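Local coordinates for SusD-like carbohydrate binding protein BF1063 (Bacteroides fragilis NCTC 9343, PDB 3I4G) that probably binds carbohydrate at the outer membrane, as SusD-like proteins do in glycan uptake, at residues Ala86-Tyr91 / Tyr511-Pro516; Tyr96-Tyr101 / Ala130-Tyr135; Tyr139-Pro144 / Thr161-Ile166. All coordinates share one frame; numbering follows the deposited sequence. Where two conformers were deposited one is given.

Contact 1: residues Ala86-Tyr91 / Tyr511-Pro516; sequences AFIKRY and YTWPIP
I88 and Y91, one helical turn apart near the start of helix 86-109, both meet the indole of W513, I88 over a face and Y91 obliquely at the CZ3-CH2 end, while Y139 stacks on the opposite face of the indole; the contact is carried by apolar surfaces with no hydrogen bond across it. In I88 the two branches divide the work. CG2 lies over the six-membered ring of W513, off-centre, 3.7 Å from CE3; its line to the ring centroid is 29° off the normal, a CH-pi contact near the rim. CG1 takes the cramped site between the backbone N and the carbonyl carbon (chi1 70°), and its terminal CD1 reaches P514, 3.8 Å from CG and 3.5 Å from the carbonyl O.

The aromatic pair is oblique: the Y91 and W513 six-membered rings have centroids 5.4 Å apart and planes at 41°, and the closest approach is Y91 CD2 to W513 CH2 at 3.6 Å. Both rings have their polar atoms satisfied elsewhere, Y91 OH by the carbonyl of G52 and W513 NE1 by the hydroxyl of Y455. In the SusD fold this ties the C-terminal part of the chain back to a helix of the N-terminal region, some 420 residues earlier.

At the other end of the contact the aliphatic part of K89 crosses the pyrrolidine of P516 at about a right angle, with CD 3.7 Å from CB. The ammonium continues to S518 OG, in helix 517-522, for which P516 is the N-cap residue. P516 and I515 also rest on W92 of helix 86-109.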
loop_
_atom_site.group_PDB
_atom_site.type_symbol
_atom_site.label_atom_id
_atom_site.label_comp_id
_atom_site.label_asym_id
_atom_site.label_seq_id
_atom_site.Cartn_x
_atom_site.Cartn_y
_atom_site.Cartn_z
ATOM N N ALA A 86 4.488 5.814 -18.790
ATOM C CA ALA A 86 3.229 5.103 -18.995
ATOM C C ALA A 86 2.507 4.807 -17.696
ATOM O O ALA A 86 1.280 4.734 -17.682
ATOM C CB ALA A 86 3.490 3.795 -19.718
ATOM N N PHE A 87 3.230 4.642 -16.599
ATOM C CA PHE A 87 2.613 4.271 -15.326
ATOM C C PHE A 87 1.915 5.463 -14.717
ATOM O O PHE A 87 0.807 5.304 -14.216
ATOM C CB PHE A 87 3.654 3.645 -14.391
ATOM C CG PHE A 87 4.193 2.334 -14.918
ATOM C CD1 PHE A 87 5.202 2.306 -15.837
ATOM C CD2 PHE A 87 3.641 1.126 -14.511
ATOM C CE1 PHE A 87 5.675 1.094 -16.339
ATOM C CE2 PHE A 87 4.114 -0.078 -15.006
ATOM C CZ PHE A 87 5.129 -0.104 -15.891
ATOM N N ILE A 88 2.523 6.641 -14.758
ATOM C CA ILE A 88 1.832 7.806 -14.201
ATOM C C ILE A 88 0.599 8.089 -15.063
ATOM O O ILE A 88 -0.431 8.552 -14.549
ATOM C CB ILE A 88 2.704 9.068 -14.003
ATOM C CG1 ILE A 88 3.108 9.724 -15.318
ATOM C CG2 ILE A 88 3.911 8.707 -13.107
ATOM C CD1 ILE A 88 3.961 11.027 -15.163
ATOM N N LYS A 89 0.667 7.859 -16.379
ATOM C CA LYS A 89 -0.525 8.070 -17.206
ATOM C C LYS A 89 -1.640 7.120 -16.818
ATOM O O LYS A 89 -2.815 7.539 -16.791
ATOM C CB LYS A 89 -0.190 7.946 -18.687
ATOM C CG LYS A 89 -1.366 8.114 -19.635
ATOM C CD LYS A 89 -1.949 9.509 -19.586
ATOM C CE LYS A 89 -3.272 9.624 -20.347
ATOM N NZ LYS A 89 -3.153 9.313 -21.772
ATOM N N ARG A 90 -1.338 5.854 -16.488
ATOM C CA ARG A 90 -2.387 4.934 -16.021
ATOM C C ARG A 90 -3.040 5.422 -14.750
ATOM O O ARG A 90 -4.262 5.376 -14.617
ATOM C CB ARG A 90 -1.865 3.514 -15.745
ATOM C CG ARG A 90 -1.478 2.678 -16.966
ATOM C CD ARG A 90 -2.665 2.155 -17.728
ATOM N NE ARG A 90 -3.437 1.182 -16.965
ATOM C CZ ARG A 90 -4.653 0.732 -17.285
ATOM N NH1 ARG A 90 -5.276 1.132 -18.385
ATOM N NH2 ARG A 90 -5.264 -0.146 -16.502
ATOM N N TYR A 91 -2.238 5.790 -13.760
ATOM C CA TYR A 91 -2.816 6.272 -12.507
ATOM C C TYR A 91 -3.729 7.473 -12.797
ATOM O O TYR A 91 -4.824 7.566 -12.256
ATOM C CB TYR A 91 -1.749 6.655 -11.519
ATOM C CG TYR A 91 -1.064 5.543 -10.757
ATOM C CD1 TYR A 91 -1.776 4.758 -9.862
ATOM C CD2 TYR A 91 0.308 5.345 -10.840
ATOM C CE1 TYR A 91 -1.143 3.813 -9.063
ATOM C CE2 TYR A 91 0.952 4.369 -10.055
ATOM C CZ TYR A 91 0.210 3.638 -9.152
ATOM O OH TYR A 91 0.902 2.728 -8.371
ATOM N N TYR A 511 9.402 14.700 -5.406
ATOM C CA TYR A 511 8.243 14.757 -4.529
ATOM C C TYR A 511 6.936 15.027 -5.277
ATOM O O TYR A 511 5.863 14.891 -4.685
ATOM C CB TYR A 511 8.443 15.813 -3.408
ATOM C CG TYR A 511 9.378 15.299 -2.339
ATOM C CD1 TYR A 511 8.962 14.303 -1.477
ATOM C CD2 TYR A 511 10.625 15.821 -2.160
ATOM C CE1 TYR A 511 9.788 13.830 -0.499
ATOM C CE2 TYR A 511 11.494 15.340 -1.164
ATOM C CZ TYR A 511 11.032 14.353 -0.339
ATOM O OH TYR A 511 11.845 13.812 0.637
ATOM N N THR A 512 7.006 15.411 -6.560
ATOM C CA THR A 512 5.796 15.681 -7.332
ATOM C C THR A 512 5.906 14.973 -8.680
ATOM O O THR A 512 6.935 15.103 -9.385
ATOM C CB THR A 512 5.631 17.174 -7.575
ATOM O OG1 THR A 512 5.629 17.889 -6.331
ATOM C CG2 THR A 512 4.292 17.465 -8.249
ATOM N N TRP A 513 4.881 14.233 -9.070
ATOM C CA TRP A 513 4.856 13.620 -10.393
ATOM C C TRP A 513 4.390 14.704 -11.372
ATOM O O TRP A 513 3.475 15.446 -11.054
ATOM C CB TRP A 513 3.871 12.465 -10.469
ATOM C CG TRP A 513 4.102 11.308 -9.550
ATOM C CD1 TRP A 513 5.161 11.063 -8.729
ATOM C CD2 TRP A 513 3.262 10.157 -9.465
ATOM N NE1 TRP A 513 4.989 9.854 -8.078
ATOM C CE2 TRP A 513 3.832 9.269 -8.529
ATOM C CE3 TRP A 513 2.077 9.790 -10.111
ATOM C CZ2 TRP A 513 3.230 8.066 -8.205
ATOM C CZ3 TRP A 513 1.476 8.648 -9.768
ATOM C CH2 TRP A 513 2.050 7.778 -8.839
ATOM N N PRO A 514 4.998 14.768 -12.577
ATOM C CA PRO A 514 4.534 15.726 -13.589
ATOM C C PRO A 514 3.170 15.321 -14.150
ATOM O O PRO A 514 2.797 14.145 -14.134
ATOM C CB PRO A 514 5.589 15.623 -14.672
ATOM C CG PRO A 514 6.061 14.197 -14.567
ATOM C CD PRO A 514 6.063 13.895 -13.072
ATOM N N ILE A 515 2.416 16.297 -14.644
ATOM C CA ILE A 515 1.211 16.012 -15.348
ATOM C C ILE A 515 1.577 15.175 -16.584
ATOM O O ILE A 515 2.538 15.497 -17.267
ATOM C CB ILE A 515 0.553 17.334 -15.816
ATOM C CG1 ILE A 515 0.169 18.268 -14.664
ATOM C CG2 ILE A 515 -0.706 17.029 -16.654
ATOM C CD1 ILE A 515 -0.824 17.703 -13.695
ATOM N N PRO A 516 0.817 14.111 -16.872
ATOM C CA PRO A 516 1.187 13.318 -18.033
ATOM C C PRO A 516 1.278 14.151 -19.314
ATOM O O PRO A 516 0.460 15.039 -19.545
ATOM C CB PRO A 516 0.061 12.283 -18.116
ATOM C CG PRO A 516 -0.425 12.156 -16.698
ATOM C CD PRO A 516 -0.314 13.526 -16.147
#

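Contact 2: residues Tyr96-Tyr101 / Ala130-Tyr135; sequences YKRIGY and ATQYFY. With EDO (1,2-ethanediol), chain G.
Helices 86-109 and 116-139, consecutive in the chain, pack here as an antiparallel helical hairpin, consistent with the TPR-like helix pairs of the SusD family; the segments 96-101 and 130-135 cross at -150° with their axes 9.4 Å apart at closest approach. I99 carries the apolar half. Its CD1 sits over one face of the Y133 ring, 3.7 Å from the centroid, a CH-pi contact displaced toward the phenol end. CG2, anti to the backbone N, meets Y133 OH at 3.3 Å, while CG1 packs on Q132 CB at 3.7 Å. The Y133 hydroxyl itself is hydrogen-bonded to the carbonyl of V146, and Y96 CE1 lies 3.9 Å from Y133 OH.

The polar flank is formed by R98 and Q132, whose side chains cross at about a right angle. R98 NH1 makes a weak hydrogen bond to Q132 OE1 (3.1 Å), with the oxygen at the edge of the guanidinium and the guanidinium and Q132 amide planes 66° apart. Q132 NE2 is hydrogen-bonded to T131 OG1, which lies in the amide plane and so helps to fix the amide's rotation. D46 forms a salt bridge with R98 NH1, and a bound 1,2-ethanediol, probably from the crystallisation liquor, accepts at O1 from R98 NH2 (3.0 Å). Beyond the pair, helix 163-180 brings W169 and I166 against Y133, and helix 197-211 packs on F134 and Y135.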
loop_
_atom_site.group_PDB
_atom_site.type_symbol
_atom_site.label_atom_id
_atom_site.label_comp_id
_atom_site.label_asym_id
_atom_site.label_seq_id
_atom_site.Cartn_x
_atom_site.Cartn_y
_atom_site.Cartn_z
ATOM N N TYR A 96 -9.317 9.710 -13.240
ATOM C CA TYR A 96 -10.298 10.605 -13.877
ATOM C C TYR A 96 -11.431 9.831 -14.510
ATOM O O TYR A 96 -12.559 10.350 -14.603
ATOM C CB TYR A 96 -9.588 11.604 -14.820
ATOM C CG TYR A 96 -8.994 12.762 -14.051
ATOM C CD1 TYR A 96 -9.817 13.698 -13.448
ATOM C CD2 TYR A 96 -7.620 12.913 -13.884
ATOM C CE1 TYR A 96 -9.291 14.768 -12.693
ATOM C CE2 TYR A 96 -7.086 13.960 -13.178
ATOM C CZ TYR A 96 -7.926 14.894 -12.577
ATOM O OH TYR A 96 -7.397 15.972 -11.881
ATOM N N LYS A 97 -11.192 8.606 -14.941
ATOM C CA LYS A 97 -12.293 7.761 -15.436
ATOM C C LYS A 97 -13.270 7.495 -14.283
ATOM O O LYS A 97 -14.481 7.699 -14.436
ATOM C CB LYS A 97 -11.797 6.451 -16.030
ATOM C CG LYS A 97 -12.857 5.646 -16.750
ATOM C CD LYS A 97 -12.269 4.569 -17.636
ATOM C CE LYS A 97 -13.342 3.928 -18.524
ATOM N N ARG A 98 -12.778 7.064 -13.119
ATOM C CA ARG A 98 -13.661 6.820 -12.014
ATOM C C ARG A 98 -14.327 8.132 -11.561
ATOM O O ARG A 98 -15.536 8.138 -11.321
ATOM C CB ARG A 98 -12.936 6.187 -10.828
ATOM C CG ARG A 98 -13.874 6.139 -9.664
ATOM C CD ARG A 98 -13.358 5.508 -8.441
ATOM N NE ARG A 98 -13.359 4.056 -8.479
ATOM C CZ ARG A 98 -12.277 3.312 -8.519
ATOM N NH1 ARG A 98 -11.095 3.851 -8.715
ATOM N NH2 ARG A 98 -12.389 2.006 -8.426
ATOM N N ILE A 99 -13.586 9.232 -11.501
ATOM C CA ILE A 99 -14.166 10.509 -11.113
ATOM C C ILE A 99 -15.326 10.855 -12.038
ATOM O O ILE A 99 -16.401 11.247 -11.567
ATOM C CB ILE A 99 -13.094 11.603 -11.112
ATOM C CG1 ILE A 99 -12.136 11.403 -9.917
ATOM C CG2 ILE A 99 -13.738 13.023 -11.077
ATOM C CD1 ILE A 99 -10.812 12.169 -10.081
ATOM N N GLY A 100 -15.133 10.690 -13.335
ATOM C CA GLY A 100 -16.208 11.033 -14.270
ATOM C C GLY A 100 -17.426 10.179 -14.074
ATOM O O GLY A 100 -18.540 10.700 -14.103
ATOM N N TYR A 101 -17.256 8.874 -13.845
ATOM C CA TYR A 101 -18.413 8.023 -13.580
ATOM C C TYR A 101 -19.064 8.398 -12.242
ATOM O O TYR A 101 -20.298 8.365 -12.141
ATOM C CB TYR A 101 -18.040 6.549 -13.641
ATOM C CG TYR A 101 -17.828 6.056 -15.058
ATOM C CD1 TYR A 101 -18.892 6.064 -15.976
ATOM C CD2 TYR A 101 -16.619 5.557 -15.471
ATOM C CE1 TYR A 101 -18.712 5.610 -17.281
ATOM C CE2 TYR A 101 -16.440 5.078 -16.775
ATOM C CZ TYR A 101 -17.473 5.118 -17.661
ATOM O OH TYR A 101 -17.271 4.635 -18.945
ATOM N N ALA A 130 -13.768 10.958 -3.767
ATOM C CA ALA A 130 -12.781 11.635 -2.949
ATOM C C ALA A 130 -11.476 10.857 -2.790
ATOM O O ALA A 130 -10.407 11.481 -2.746
ATOM C CB ALA A 130 -13.345 11.982 -1.587
ATOM N N THR A 131 -11.550 9.531 -2.749
ATOM C CA THR A 131 -10.318 8.768 -2.689
ATOM C C THR A 131 -9.466 9.031 -3.922
ATOM O O THR A 131 -8.256 9.086 -3.817
ATOM C CB THR A 131 -10.481 7.246 -2.527
ATOM O OG1 THR A 131 -11.134 6.672 -3.666
ATOM C CG2 THR A 131 -11.175 6.867 -1.228
ATOM N N GLN A 132 -10.063 9.228 -5.084
ATOM C CA GLN A 132 -9.257 9.474 -6.280
ATOM C C GLN A 132 -8.531 10.791 -6.172
ATOM O O GLN A 132 -7.357 10.863 -6.514
ATOM C CB GLN A 132 -10.142 9.439 -7.535
ATOM C CG GLN A 132 -10.957 8.162 -7.681
ATOM C CD GLN A 132 -10.111 6.912 -7.646
ATOM O OE1 GLN A 132 -9.506 6.539 -8.648
ATOM N NE2 GLN A 132 -10.082 6.236 -6.487
ATOM N N TYR A 133 -9.213 11.843 -5.712
ATOM C CA TYR A 133 -8.564 13.128 -5.521
ATOM C C TYR A 133 -7.492 13.045 -4.417
ATOM O O TYR A 133 -6.492 13.717 -4.506
ATOM C CB TYR A 133 -9.599 14.233 -5.253
ATOM C CG TYR A 133 -10.295 14.629 -6.517
ATOM C CD1 TYR A 133 -9.600 15.284 -7.511
ATOM C CD2 TYR A 133 -11.632 14.309 -6.745
ATOM C CE1 TYR A 133 -10.210 15.626 -8.691
ATOM C CE2 TYR A 133 -12.266 14.687 -7.920
ATOM C CZ TYR A 133 -11.538 15.330 -8.885
ATOM O OH TYR A 133 -12.118 15.717 -10.126
ATOM N N PHE A 134 -7.703 12.221 -3.390
ATOM C CA PHE A 134 -6.725 12.024 -2.339
ATOM C C PHE A 134 -5.416 11.499 -2.914
ATOM O O PHE A 134 -4.345 12.033 -2.604
ATOM C CB PHE A 134 -7.298 11.060 -1.266
ATOM C CG PHE A 134 -6.254 10.507 -0.342
ATOM C CD1 PHE A 134 -5.831 11.204 0.764
ATOM C CD2 PHE A 134 -5.659 9.291 -0.616
ATOM C CE1 PHE A 134 -4.848 10.723 1.563
ATOM C CE2 PHE A 134 -4.670 8.786 0.195
ATOM C CZ PHE A 134 -4.265 9.521 1.281
ATOM N N TYR A 135 -5.490 10.484 -3.737
ATOM C CA TYR A 135 -4.280 9.959 -4.351
ATOM C C TYR A 135 -3.689 10.911 -5.419
ATOM O O TYR A 135 -2.487 11.123 -5.455
ATOM C CB TYR A 135 -4.524 8.565 -4.926
ATOM C CG TYR A 135 -4.792 7.496 -3.912
ATOM C CD1 TYR A 135 -3.768 7.023 -3.108
ATOM C CD2 TYR A 135 -6.035 6.917 -3.776
ATOM C CE1 TYR A 135 -4.017 6.046 -2.161
ATOM C CE2 TYR A 135 -6.290 5.956 -2.837
ATOM C CZ TYR A 135 -5.266 5.536 -2.026
ATOM O OH TYR A 135 -5.505 4.549 -1.098
HETATM C C1 EDO G . -10.158 -1.407 -7.628
HETATM O O1 EDO G . -10.777 -0.465 -8.545
HETATM C C2 EDO G . -11.188 -2.143 -6.823
HETATM O O2 EDO G . -11.959 -1.215 -6.031
#

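Contact 3: residues Tyr139-Pro144 / Thr161-Ile166; sequences YFKNVP and TSQADI
V143 and T161 form a single antiparallel bridge, a hydrogen-bonded pair in which T161 N gives a 2.8 Å bond to V143 O and V143 N a weak, bent one to T161 O. From N142, OD1 accepts the backbone N-H of Q163 at 2.9 Å, in its carbonyl plane, so the side-chain carbonyl of N142 takes up the N-H of the first residue of helix 163-180.

K141 has positive phi just after helix 116-139, and its extended chain runs beside that of Q163, both pointing the same way, K141 CG 3.8 Å from Q163 NE2. One water joins the ends, accepting from K141 NZ and donating to Q163 OE1, while Q163 NE2 is hydrogen-bonded to A137 O and K141 NZ has a second, weak bond to Y511 O. I166 CD1 presses tightly on V143 CG2 (3.5 Å) and also lies 3.6 Å from K141 O.

At S162, OG accepts from D165 N at 3.1 Å, with the hydroxyl set between backbone N and carbonyl carbon (chi1 68°). This is a classic serine N-cap, here placed where an isolated beta bridge leads into a helix.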
loop_
_atom_site.group_PDB
_atom_site.type_symbol
_atom_site.label_atom_id
_atom_site.label_comp_id
_atom_site.label_asym_id
_atom_site.label_seq_id
_atom_site.Cartn_x
_atom_site.Cartn_y
_atom_site.Cartn_z
ATOM N N TYR A 139 0.327 12.838 -5.139
ATOM C CA TYR A 139 1.443 12.623 -6.048
ATOM C C TYR A 139 1.574 13.673 -7.144
ATOM O O TYR A 139 2.669 14.212 -7.345
ATOM C CB TYR A 139 1.331 11.203 -6.633
ATOM C CG TYR A 139 1.341 10.112 -5.558
ATOM C CD1 TYR A 139 2.413 9.998 -4.691
ATOM C CD2 TYR A 139 0.301 9.231 -5.418
ATOM C CE1 TYR A 139 2.429 9.028 -3.719
ATOM C CE2 TYR A 139 0.306 8.239 -4.454
ATOM C CZ TYR A 139 1.389 8.147 -3.622
ATOM O OH TYR A 139 1.469 7.150 -2.649
ATOM N N PHE A 140 0.492 13.952 -7.881
ATOM C CA PHE A 140 0.515 15.034 -8.863
ATOM C C PHE A 140 0.319 16.413 -8.201
ATOM O O PHE A 140 0.759 17.431 -8.725
ATOM C CB PHE A 140 -0.579 14.830 -9.904
ATOM C CG PHE A 140 -0.454 13.581 -10.729
ATOM C CD1 PHE A 140 0.400 13.518 -11.820
ATOM C CD2 PHE A 140 -1.230 12.471 -10.450
ATOM C CE1 PHE A 140 0.469 12.403 -12.613
ATOM C CE2 PHE A 140 -1.135 11.334 -11.246
ATOM C CZ PHE A 140 -0.314 11.342 -12.355
ATOM N N LYS A 141 -0.398 16.442 -7.079
ATOM C CA LYS A 141 -0.585 17.610 -6.210
ATOM C C LYS A 141 -1.547 18.660 -6.728
ATOM O O LYS A 141 -2.577 18.866 -6.096
ATOM C CB LYS A 141 0.761 18.234 -5.797
ATOM C CG LYS A 141 1.619 17.187 -5.064
ATOM C CD LYS A 141 2.710 17.752 -4.277
ATOM C CE LYS A 141 3.407 16.625 -3.533
ATOM N NZ LYS A 141 4.527 17.146 -2.731
ATOM N N ASN A 142 -1.227 19.318 -7.838
ATOM C CA ASN A 142 -2.039 20.418 -8.364
ATOM C C ASN A 142 -2.664 19.895 -9.641
ATOM O O ASN A 142 -1.987 19.724 -10.634
ATOM C CB ASN A 142 -1.149 21.631 -8.594
ATOM C CG ASN A 142 -0.292 21.937 -7.394
ATOM O OD1 ASN A 142 -0.784 22.101 -6.282
ATOM N ND2 ASN A 142 1.035 22.009 -7.614
ATOM N N VAL A 143 -3.957 19.622 -9.595
ATOM C CA VAL A 143 -4.665 18.961 -10.694
ATOM C C VAL A 143 -6.065 19.531 -10.820
ATOM O O VAL A 143 -6.568 20.203 -9.905
ATOM C CB VAL A 143 -4.747 17.415 -10.462
ATOM C CG1 VAL A 143 -3.321 16.796 -10.331
ATOM C CG2 VAL A 143 -5.591 17.072 -9.244
ATOM N N PRO A 144 -6.739 19.311 -11.953
ATOM C CA PRO A 144 -8.122 19.769 -12.052
ATOM C C PRO A 144 -9.064 19.106 -11.062
ATOM O O PRO A 144 -9.032 17.867 -10.882
ATOM C CB PRO A 144 -8.528 19.384 -13.480
ATOM C CG PRO A 144 -7.205 19.364 -14.217
ATOM C CD PRO A 144 -6.246 18.773 -13.240
ATOM N N THR A 161 -6.326 23.032 -9.702
ATOM C CA THR A 161 -6.665 23.488 -8.371
ATOM C C THR A 161 -5.464 23.099 -7.524
ATOM O O THR A 161 -4.866 22.041 -7.771
ATOM C CB THR A 161 -7.947 22.849 -7.894
ATOM O OG1 THR A 161 -9.029 23.409 -8.660
ATOM C CG2 THR A 161 -8.204 23.123 -6.394
ATOM N N SER A 162 -5.069 23.942 -6.573
ATOM C CA SER A 162 -3.927 23.629 -5.746
ATOM C C SER A 162 -4.134 22.424 -4.842
ATOM O O SER A 162 -5.248 22.072 -4.471
ATOM C CB SER A 162 -3.607 24.801 -4.837
ATOM O OG SER A 162 -4.618 24.982 -3.864
ATOM N N GLN A 163 -3.024 21.814 -4.461
ATOM C CA GLN A 163 -3.076 20.699 -3.535
ATOM C C GLN A 163 -3.821 21.088 -2.268
ATOM O O GLN A 163 -4.660 20.336 -1.782
ATOM C CB GLN A 163 -1.672 20.225 -3.146
ATOM C CG GLN A 163 -1.711 18.910 -2.357
ATOM C CD GLN A 163 -0.419 18.595 -1.652
ATOM O OE1 GLN A 163 0.211 19.489 -1.105
ATOM N NE2 GLN A 163 -0.007 17.327 -1.647
ATOM N N ALA A 164 -3.540 22.276 -1.738
ATOM C CA ALA A 164 -4.191 22.675 -0.482
ATOM C C ALA A 164 -5.692 22.736 -0.645
ATOM O O ALA A 164 -6.439 22.276 0.228
ATOM C CB ALA A 164 -3.632 24.019 0.025
ATOM N N ASP A 165 -6.172 23.280 -1.761
ATOM C CA ASP A 165 -7.607 23.377 -2.011
ATOM C C ASP A 165 -8.241 22.005 -2.254
ATOM O O ASP A 165 -9.354 21.743 -1.801
ATOM C CB ASP A 165 -7.864 24.329 -3.182
ATOM C CG ASP A 165 -7.718 25.782 -2.795
ATOM O OD1 ASP A 165 -7.701 26.101 -1.577
ATOM O OD2 ASP A 165 -7.653 26.620 -3.726
ATOM N N ILE A 166 -7.526 21.108 -2.939
ATOM C CA ILE A 166 -8.050 19.754 -3.138
ATOM C C ILE A 166 -8.168 19.028 -1.789
ATOM O O ILE A 166 -9.178 18.363 -1.511
ATOM C CB ILE A 166 -7.187 18.948 -4.083
ATOM C CG1 ILE A 166 -7.205 19.568 -5.493
ATOM C CG2 ILE A 166 -7.671 17.500 -4.163
ATOM C CD1 ILE A 166 -6.163 19.027 -6.413
HETATM O O HOH W 1 3.217 19.451 -1.032
#

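In the fold
The three contacts lie on the same side of the chain's centre, their own centres about 13 to 15 Å apart. Contacts 1 and 2 share helix 86-109, and contact 2 joins it to helix 116-139, which runs into the loop of contact 3. Along the chain contact 2 closes before contact 3 opens, and both are nested inside the long loop closed by contact 1. Contact 3 touches both others: Y139 O is hydrogen-bonded to W513 N (2.8 Å) and P144 O to Y96 OH (2.7 Å). The C-terminal residues 511-516 are thereby built into the helical N-terminal region.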